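Local coordinates for protein homospermidine synthase (Legionella pneumophila subsp. pneumophila str. Philadelphia 1, PDB 2PH5) that probably makes homospermidine from polyamine precursors and binds NAD through a Rossmann-type domain and its neighbour, at residues A[157-162]-A[205-210]; A[375-380]-A[392-397]. One frame throughout, in Å; residues are numbered along the deposited sequence.

Contact 1 of 2, residues A[157-162]-A[205-210]. With NAD (nicotinamide-adenine-dinucleotide), chain C.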
loop_
_atom_site.group_PDB
_atom_site.type_symbol
_atom_site.label_atom_id
_atom_site.label_comp_id
_atom_site.label_asym_id
_atom_site.label_seq_id
_atom_site.Cartn_x
_atom_site.Cartn_y
_atom_site.Cartn_z
ATOM N N GLY A 157 25.979 6.921 -8.257
ATOM C CA GLY A 157 25.516 6.482 -6.949
ATOM C C GLY A 157 25.191 5.011 -7.099
ATOM O O GLY A 157 25.783 4.348 -7.942
ATOM N N ALA A 158 24.265 4.491 -6.298
ATOM C CA ALA A 158 23.893 3.088 -6.411
ATOM C C ALA A 158 23.144 2.976 -7.745
ATOM O O ALA A 158 23.459 2.136 -8.584
ATOM C CB ALA A 158 23.008 2.670 -5.242
ATOM N N ASN A 159 22.134 3.811 -7.938
ATOM C CA ASN A 159 21.423 3.824 -9.206
ATOM C C ASN A 159 20.762 5.173 -9.387
ATOM O O ASN A 159 19.890 5.567 -8.613
ATOM C CB ASN A 159 20.386 2.689 -9.335
ATOM C CG ASN A 159 19.253 2.810 -8.364
ATOM O OD1 ASN A 159 18.173 2.265 -8.592
ATOM N ND2 ASN A 159 19.489 3.508 -7.255
ATOM N N PRO A 160 21.183 5.909 -10.418
ATOM C CA PRO A 160 22.213 5.543 -11.396
ATOM C C PRO A 160 23.596 5.335 -10.789
ATOM O O PRO A 160 23.908 5.893 -9.735
ATOM C CB PRO A 160 22.204 6.727 -12.344
ATOM C CG PRO A 160 21.984 7.863 -11.393
ATOM C CD PRO A 160 20.847 7.337 -10.528
ATOM N N GLY A 161 24.426 4.542 -11.467
ATOM C CA GLY A 161 25.775 4.308 -10.988
ATOM C C GLY A 161 26.170 2.851 -10.930
ATOM O O GLY A 161 26.483 2.232 -11.945
ATOM N N LEU A 162 26.165 2.313 -9.720
ATOM C CA LEU A 162 26.511 0.931 -9.479
ATOM C C LEU A 162 25.752 0.009 -10.424
ATOM O O LEU A 162 26.285 -1.003 -10.882
ATOM C CB LEU A 162 26.169 0.583 -8.037
ATOM C CG LEU A 162 26.519 -0.807 -7.534
ATOM C CD1 LEU A 162 28.020 -1.055 -7.659
ATOM C CD2 LEU A 162 26.077 -0.911 -6.085
ATOM N N VAL A 205 15.914 -2.760 -13.441
ATOM C CA VAL A 205 16.703 -2.392 -12.283
ATOM C C VAL A 205 15.666 -2.841 -11.268
ATOM O O VAL A 205 14.668 -2.151 -11.037
ATOM C CB VAL A 205 16.936 -0.866 -12.171
ATOM C CG1 VAL A 205 17.664 -0.553 -10.869
ATOM C CG2 VAL A 205 17.773 -0.376 -13.362
ATOM N N ALA A 206 15.866 -4.041 -10.733
ATOM C CA ALA A 206 14.929 -4.619 -9.780
ATOM C C ALA A 206 15.457 -4.500 -8.361
ATOM O O ALA A 206 16.493 -5.072 -8.017
ATOM C CB ALA A 206 14.670 -6.077 -10.132
ATOM N N GLU A 207 14.739 -3.737 -7.545
ATOM C CA GLU A 207 15.129 -3.517 -6.161
ATOM C C GLU A 207 13.942 -3.747 -5.250
ATOM O O GLU A 207 12.802 -3.429 -5.594
ATOM C CB GLU A 207 15.653 -2.088 -5.961
ATOM C CG GLU A 207 16.040 -1.750 -4.524
ATOM C CD GLU A 207 16.503 -0.306 -4.354
ATOM O OE1 GLU A 207 16.720 0.377 -5.382
ATOM O OE2 GLU A 207 16.662 0.147 -3.193
ATOM N N GLN A 208 14.223 -4.297 -4.078
ATOM C CA GLN A 208 13.178 -4.561 -3.117
ATOM C C GLN A 208 13.700 -4.276 -1.719
ATOM O O GLN A 208 14.545 -5.001 -1.202
ATOM C CB GLN A 208 12.728 -6.005 -3.254
ATOM C CG GLN A 208 11.250 -6.193 -3.036
ATOM C CD GLN A 208 10.722 -7.380 -3.805
ATOM O OE1 GLN A 208 9.628 -7.882 -3.533
ATOM N NE2 GLN A 208 11.503 -7.837 -4.788
ATOM N N ASP A 209 13.192 -3.196 -1.131
ATOM C CA ASP A 209 13.572 -2.748 0.205
ATOM C C ASP A 209 12.624 -3.382 1.211
ATOM O O ASP A 209 11.417 -3.120 1.187
ATOM C CB ASP A 209 13.452 -1.221 0.290
ATOM C CG ASP A 209 14.274 -0.619 1.423
ATOM O OD1 ASP A 209 14.346 -1.216 2.522
ATOM O OD2 ASP A 209 14.840 0.473 1.212
ATOM N N SER A 210 13.176 -4.210 2.095
ATOM C CA SER A 210 12.382 -4.883 3.122
ATOM C C SER A 210 12.704 -4.366 4.527
ATOM O O SER A 210 12.347 -4.996 5.517
ATOM C CB SER A 210 12.618 -6.402 3.072
ATOM O OG SER A 210 13.960 -6.743 3.380
HETATM P PA NAD C . 19.035 15.660 1.115
HETATM O O1A NAD C . 17.887 16.552 0.728
HETATM O O2A NAD C . 18.863 14.771 2.296
HETATM O O5B NAD C . 20.383 16.532 1.346
HETATM C C5B NAD C . 20.774 17.522 0.398
HETATM C C4B NAD C . 21.640 18.568 1.124
HETATM O O4B NAD C . 21.963 19.544 0.157
HETATM C C3B NAD C . 20.937 19.290 2.279
HETATM O O3B NAD C . 21.708 19.177 3.477
HETATM C C2B NAD C . 20.822 20.714 1.811
HETATM O O2B NAD C . 20.881 21.689 2.827
HETATM C C1B NAD C . 21.920 20.825 0.752
HETATM N N9A NAD C . 21.673 21.792 -0.324
HETATM C C8A NAD C . 20.397 22.124 -0.813
HETATM N N7A NAD C . 20.318 23.429 -1.141
HETATM C C5A NAD C . 21.527 23.966 -0.858
HETATM C C6A NAD C . 22.018 25.264 -1.001
HETATM N N6A NAD C . 21.307 26.276 -1.500
HETATM N N1A NAD C . 23.328 25.488 -0.603
HETATM C C2A NAD C . 24.127 24.488 -0.085
HETATM N N3A NAD C . 23.667 23.200 0.057
HETATM C C4A NAD C . 22.378 22.979 -0.336
HETATM O O3 NAD C . 19.288 14.749 -0.154
HETATM P PN NAD C . 20.389 13.636 -0.504
HETATM O O1N NAD C . 19.662 12.457 -1.032
HETATM O O2N NAD C . 21.280 13.468 0.698
HETATM O O5D NAD C . 21.044 14.503 -1.658
HETATM C C5D NAD C . 22.116 14.116 -2.479
HETATM C C4D NAD C . 21.474 13.646 -3.768
HETATM O O4D NAD C . 21.936 12.355 -4.063
HETATM C C3D NAD C . 20.455 14.025 -4.823
HETATM O O3D NAD C . 21.024 14.851 -5.827
HETATM C C2D NAD C . 20.026 12.663 -5.342
HETATM O O2D NAD C . 19.478 12.700 -6.629
HETATM C C1D NAD C . 21.297 11.833 -5.213
HETATM N N1N NAD C . 21.126 10.392 -4.911
HETATM C C2N NAD C . 21.621 9.440 -5.773
HETATM C C3N NAD C . 21.452 8.082 -5.425
HETATM C C7N NAD C . 21.967 6.983 -6.288
HETATM O O7N NAD C . 21.768 5.697 -5.855
HETATM N N7N NAD C . 22.616 7.201 -7.413
HETATM C C4N NAD C . 20.785 7.704 -4.216
HETATM C C5N NAD C . 20.289 8.714 -3.365
HETATM C C6N NAD C . 20.453 10.046 -3.695
HETATM O O HOH W 1 17.339 3.354 -4.580
#
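N159, near the start of helix 158-176, faces V205 of strand 202-213 at a CA-to-CA distance of 8.4 Å, a separation that side chains alone bridge. The carboxamide does the touching: its OD1 lies 3.7 Å from the CG1 methyl of V205, and the two side chains run obliquely past each other. On the strand, V205 and E207 alternate with A206 and turn the same way, toward N159. E207 stretches out fully, CG anti to the backbone N (chi1 178°), which carries its carboxylate toward the amide, the two planes 57° apart, where OE1 stops 4.0 Å from N159 OD1. OE1 takes a hydrogen bond from a water 3.1 Å away, and the same water weakly accepts from N159 ND2; OE1 is also hydrogen-bonded to the hydroxyl of Y319. This helix start lines part of the nicotinamide end of the NAD pocket. The N-H of N159 gives a nearly straight bond to the carboxamide oxygen, N to O7N 2.8 Å, with weaker help from the A158 N-H and from N159 ND2. On the other side of the carboxamide, NAD N7N donates to P160 O at 3.0 Å, a carbonyl that follows a cis peptide bond.

Contact 2 of 2, residues A[375-380]-A[392-397]. With NAD (nicotinamide-adenine-dinucleotide), chain C.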
loop_
_atom_site.group_PDB
_atom_site.type_symbol
_atom_site.label_atom_id
_atom_site.label_comp_id
_atom_site.label_asym_id
_atom_site.label_seq_id
_atom_site.Cartn_x
_atom_site.Cartn_y
_atom_site.Cartn_z
ATOM N N SER A 375 23.220 -6.596 -5.318
ATOM C CA SER A 375 23.588 -6.589 -3.911
ATOM C C SER A 375 22.420 -6.802 -2.968
ATOM O O SER A 375 21.381 -6.165 -3.101
ATOM C CB SER A 375 24.263 -5.261 -3.558
ATOM O OG SER A 375 24.136 -4.970 -2.178
ATOM N N THR A 376 22.597 -7.715 -2.021
ATOM C CA THR A 376 21.578 -7.985 -1.025
ATOM C C THR A 376 22.256 -7.668 0.291
ATOM O O THR A 376 23.012 -8.481 0.816
ATOM C CB THR A 376 21.153 -9.446 -1.017
ATOM O OG1 THR A 376 20.723 -9.825 -2.327
ATOM C CG2 THR A 376 20.006 -9.650 -0.032
ATOM N N LEU A 377 22.007 -6.468 0.802
ATOM C CA LEU A 377 22.602 -6.020 2.055
ATOM C C LEU A 377 21.533 -5.865 3.128
ATOM O O LEU A 377 20.512 -5.216 2.908
ATOM C CB LEU A 377 23.315 -4.674 1.856
ATOM C CG LEU A 377 23.869 -3.993 3.118
ATOM C CD1 LEU A 377 25.004 -4.834 3.677
ATOM C CD2 LEU A 377 24.358 -2.575 2.805
ATOM N N SER A 378 21.769 -6.466 4.288
ATOM C CA SER A 378 20.828 -6.368 5.390
ATOM C C SER A 378 21.270 -5.221 6.273
ATOM O O SER A 378 22.428 -4.788 6.213
ATOM C CB SER A 378 20.827 -7.647 6.216
ATOM O OG SER A 378 22.060 -7.789 6.901
ATOM N N ILE A 379 20.347 -4.740 7.098
ATOM C CA ILE A 379 20.630 -3.641 8.005
ATOM C C ILE A 379 21.684 -4.064 9.042
ATOM O O ILE A 379 22.518 -3.256 9.458
ATOM C CB ILE A 379 19.334 -3.166 8.724
ATOM C CG1 ILE A 379 19.647 -1.970 9.631
ATOM C CG2 ILE A 379 18.708 -4.312 9.525
ATOM C CD1 ILE A 379 20.097 -0.747 8.869
ATOM N N GLN A 380 21.658 -5.336 9.441
ATOM C CA GLN A 380 22.614 -5.844 10.422
ATOM C C GLN A 380 24.050 -5.773 9.907
ATOM O O GLN A 380 24.945 -5.264 10.589
ATOM C CB GLN A 380 22.266 -7.286 10.823
ATOM C CG GLN A 380 21.001 -7.407 11.683
ATOM C CD GLN A 380 19.726 -7.612 10.860
ATOM O OE1 GLN A 380 19.649 -7.220 9.695
ATOM N NE2 GLN A 380 18.719 -8.218 11.474
ATOM N N THR A 392 20.163 0.792 2.514
ATOM C CA THR A 392 20.036 1.655 1.341
ATOM C C THR A 392 21.162 2.667 1.199
ATOM O O THR A 392 21.833 2.706 0.169
ATOM C CB THR A 392 18.690 2.423 1.366
ATOM O OG1 THR A 392 17.615 1.490 1.530
ATOM C CG2 THR A 392 18.485 3.206 0.075
ATOM N N SER A 393 21.371 3.489 2.222
ATOM C CA SER A 393 22.418 4.498 2.140
ATOM C C SER A 393 23.790 3.880 1.877
ATOM O O SER A 393 24.544 4.370 1.032
ATOM C CB SER A 393 22.466 5.338 3.421
ATOM O OG SER A 393 22.846 4.553 4.536
ATOM N N LEU A 394 24.109 2.800 2.588
ATOM C CA LEU A 394 25.408 2.151 2.427
ATOM C C LEU A 394 25.701 1.701 1.001
ATOM O O LEU A 394 26.850 1.732 0.561
ATOM C CB LEU A 394 25.554 0.948 3.370
ATOM C CG LEU A 394 26.973 0.353 3.394
ATOM C CD1 LEU A 394 27.971 1.480 3.673
ATOM C CD2 LEU A 394 27.089 -0.736 4.468
ATOM N N GLN A 395 24.675 1.287 0.272
ATOM C CA GLN A 395 24.905 0.843 -1.090
ATOM C C GLN A 395 25.207 2.046 -1.979
ATOM O O GLN A 395 25.929 1.933 -2.974
ATOM C CB GLN A 395 23.689 0.085 -1.626
ATOM C CG GLN A 395 23.401 -1.205 -0.907
ATOM C CD GLN A 395 22.075 -1.819 -1.334
ATOM O OE1 GLN A 395 21.040 -1.158 -1.310
ATOM N NE2 GLN A 395 22.103 -3.089 -1.723
ATOM N N VAL A 396 24.678 3.206 -1.604
ATOM C CA VAL A 396 24.895 4.414 -2.387
ATOM C C VAL A 396 26.278 5.004 -2.169
ATOM O O VAL A 396 26.951 5.389 -3.127
ATOM C CB VAL A 396 23.855 5.493 -2.056
ATOM C CG1 VAL A 396 23.939 6.617 -3.069
ATOM C CG2 VAL A 396 22.467 4.879 -2.023
ATOM N N VAL A 397 26.705 5.076 -0.913
ATOM C CA VAL A 397 28.007 5.646 -0.609
ATOM C C VAL A 397 29.139 4.682 -0.956
ATOM O O VAL A 397 30.268 5.106 -1.226
ATOM C CB VAL A 397 28.089 6.102 0.886
ATOM C CG1 VAL A 397 27.038 7.173 1.146
ATOM C CG2 VAL A 397 27.892 4.929 1.833
HETATM P PA NAD C . 19.035 15.660 1.115
HETATM O O1A NAD C . 17.887 16.552 0.728
HETATM O O2A NAD C . 18.863 14.771 2.296
HETATM O O5B NAD C . 20.383 16.532 1.346
HETATM C C5B NAD C . 20.774 17.522 0.398
HETATM C C4B NAD C . 21.640 18.568 1.124
HETATM O O4B NAD C . 21.963 19.544 0.157
HETATM C C3B NAD C . 20.937 19.290 2.279
HETATM O O3B NAD C . 21.708 19.177 3.477
HETATM C C2B NAD C . 20.822 20.714 1.811
HETATM O O2B NAD C . 20.881 21.689 2.827
HETATM C C1B NAD C . 21.920 20.825 0.752
HETATM N N9A NAD C . 21.673 21.792 -0.324
HETATM C C8A NAD C . 20.397 22.124 -0.813
HETATM N N7A NAD C . 20.318 23.429 -1.141
HETATM C C5A NAD C . 21.527 23.966 -0.858
HETATM C C6A NAD C . 22.018 25.264 -1.001
HETATM N N6A NAD C . 21.307 26.276 -1.500
HETATM N N1A NAD C . 23.328 25.488 -0.603
HETATM C C2A NAD C . 24.127 24.488 -0.085
HETATM N N3A NAD C . 23.667 23.200 0.057
HETATM C C4A NAD C . 22.378 22.979 -0.336
HETATM O O3 NAD C . 19.288 14.749 -0.154
HETATM P PN NAD C . 20.389 13.636 -0.504
HETATM O O1N NAD C . 19.662 12.457 -1.032
HETATM O O2N NAD C . 21.280 13.468 0.698
HETATM O O5D NAD C . 21.044 14.503 -1.658
HETATM C C5D NAD C . 22.116 14.116 -2.479
HETATM C C4D NAD C . 21.474 13.646 -3.768
HETATM O O4D NAD C . 21.936 12.355 -4.063
HETATM C C3D NAD C . 20.455 14.025 -4.823
HETATM O O3D NAD C . 21.024 14.851 -5.827
HETATM C C2D NAD C . 20.026 12.663 -5.342
HETATM O O2D NAD C . 19.478 12.700 -6.629
HETATM C C1D NAD C . 21.297 11.833 -5.213
HETATM N N1N NAD C . 21.126 10.392 -4.911
HETATM C C2N NAD C . 21.621 9.440 -5.773
HETATM C C3N NAD C . 21.452 8.082 -5.425
HETATM C C7N NAD C . 21.967 6.983 -6.288
HETATM O O7N NAD C . 21.768 5.697 -5.855
HETATM N N7N NAD C . 22.616 7.201 -7.413
HETATM C C4N NAD C . 20.785 7.704 -4.216
HETATM C C5N NAD C . 20.289 8.714 -3.365
HETATM C C6N NAD C . 20.453 10.046 -3.695
#
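Q395 reaches from helix 391-408 to S375 on strand 370-378 and gives its amide N-H to the serine hydroxyl, NE2 to OG 2.8 Å, at an N-H...O angle of 156°. The hydroxyl lies almost exactly in the amide plane of the glutamine, 4° out of it. S375 OG has a second hydrogen-bond partner in L434 O, while Q395 NE2 also makes a weak bond to D357 O; the amide is thus gripped from two strands of the sheet and its rotation is probably fixed, within a buried contact. Beside this polar link lies the apolar part of the contact. The CD2 methyl of L377 meets CD2 of L394 at 3.7 Å and sits nearly as close to L394 CB, the two leucine side chains crossing at about a right angle; the same methyl is 4.1 Å from Q395 CG. The helix here packs over one face of the mixed sheet in the C-terminal domain, its axis 9.1 Å from that of the strand and running at 132° to it. A382 and I385 of helix 379-385 also pack against L394. V396 takes no part in the strand contact and instead brings CG1 to 3.5 Å from C4N of the NAD nicotinamide. Packing thins toward the far side of the strand, where T376 points away from the helix and is partly exposed; its OG1 hydrogen-bonds E358 OE2, so this side is more open but not without contacts.

Overall arrangement
From the N terminus the chain first builds most of the parallel, Rossmann-type sheet, then enters helix 158-176. Contact 1 closes a loop of 42 residues, more than half helical, by bringing the start of that helix against strand 202-213. Contact 2 opens only afterwards and closes a much shorter one of 11 residues, which includes most of helix 379-385; the two loops follow in series and neither nest nor cross. Strands 202-213 and 370-378 belong to the same mixed sheet, separated by strand 352-364, so both helices are tied to one platform. They also meet directly, A158 CB lying 3.8 Å from V396 CA, and both border the nicotinamide end of NAD.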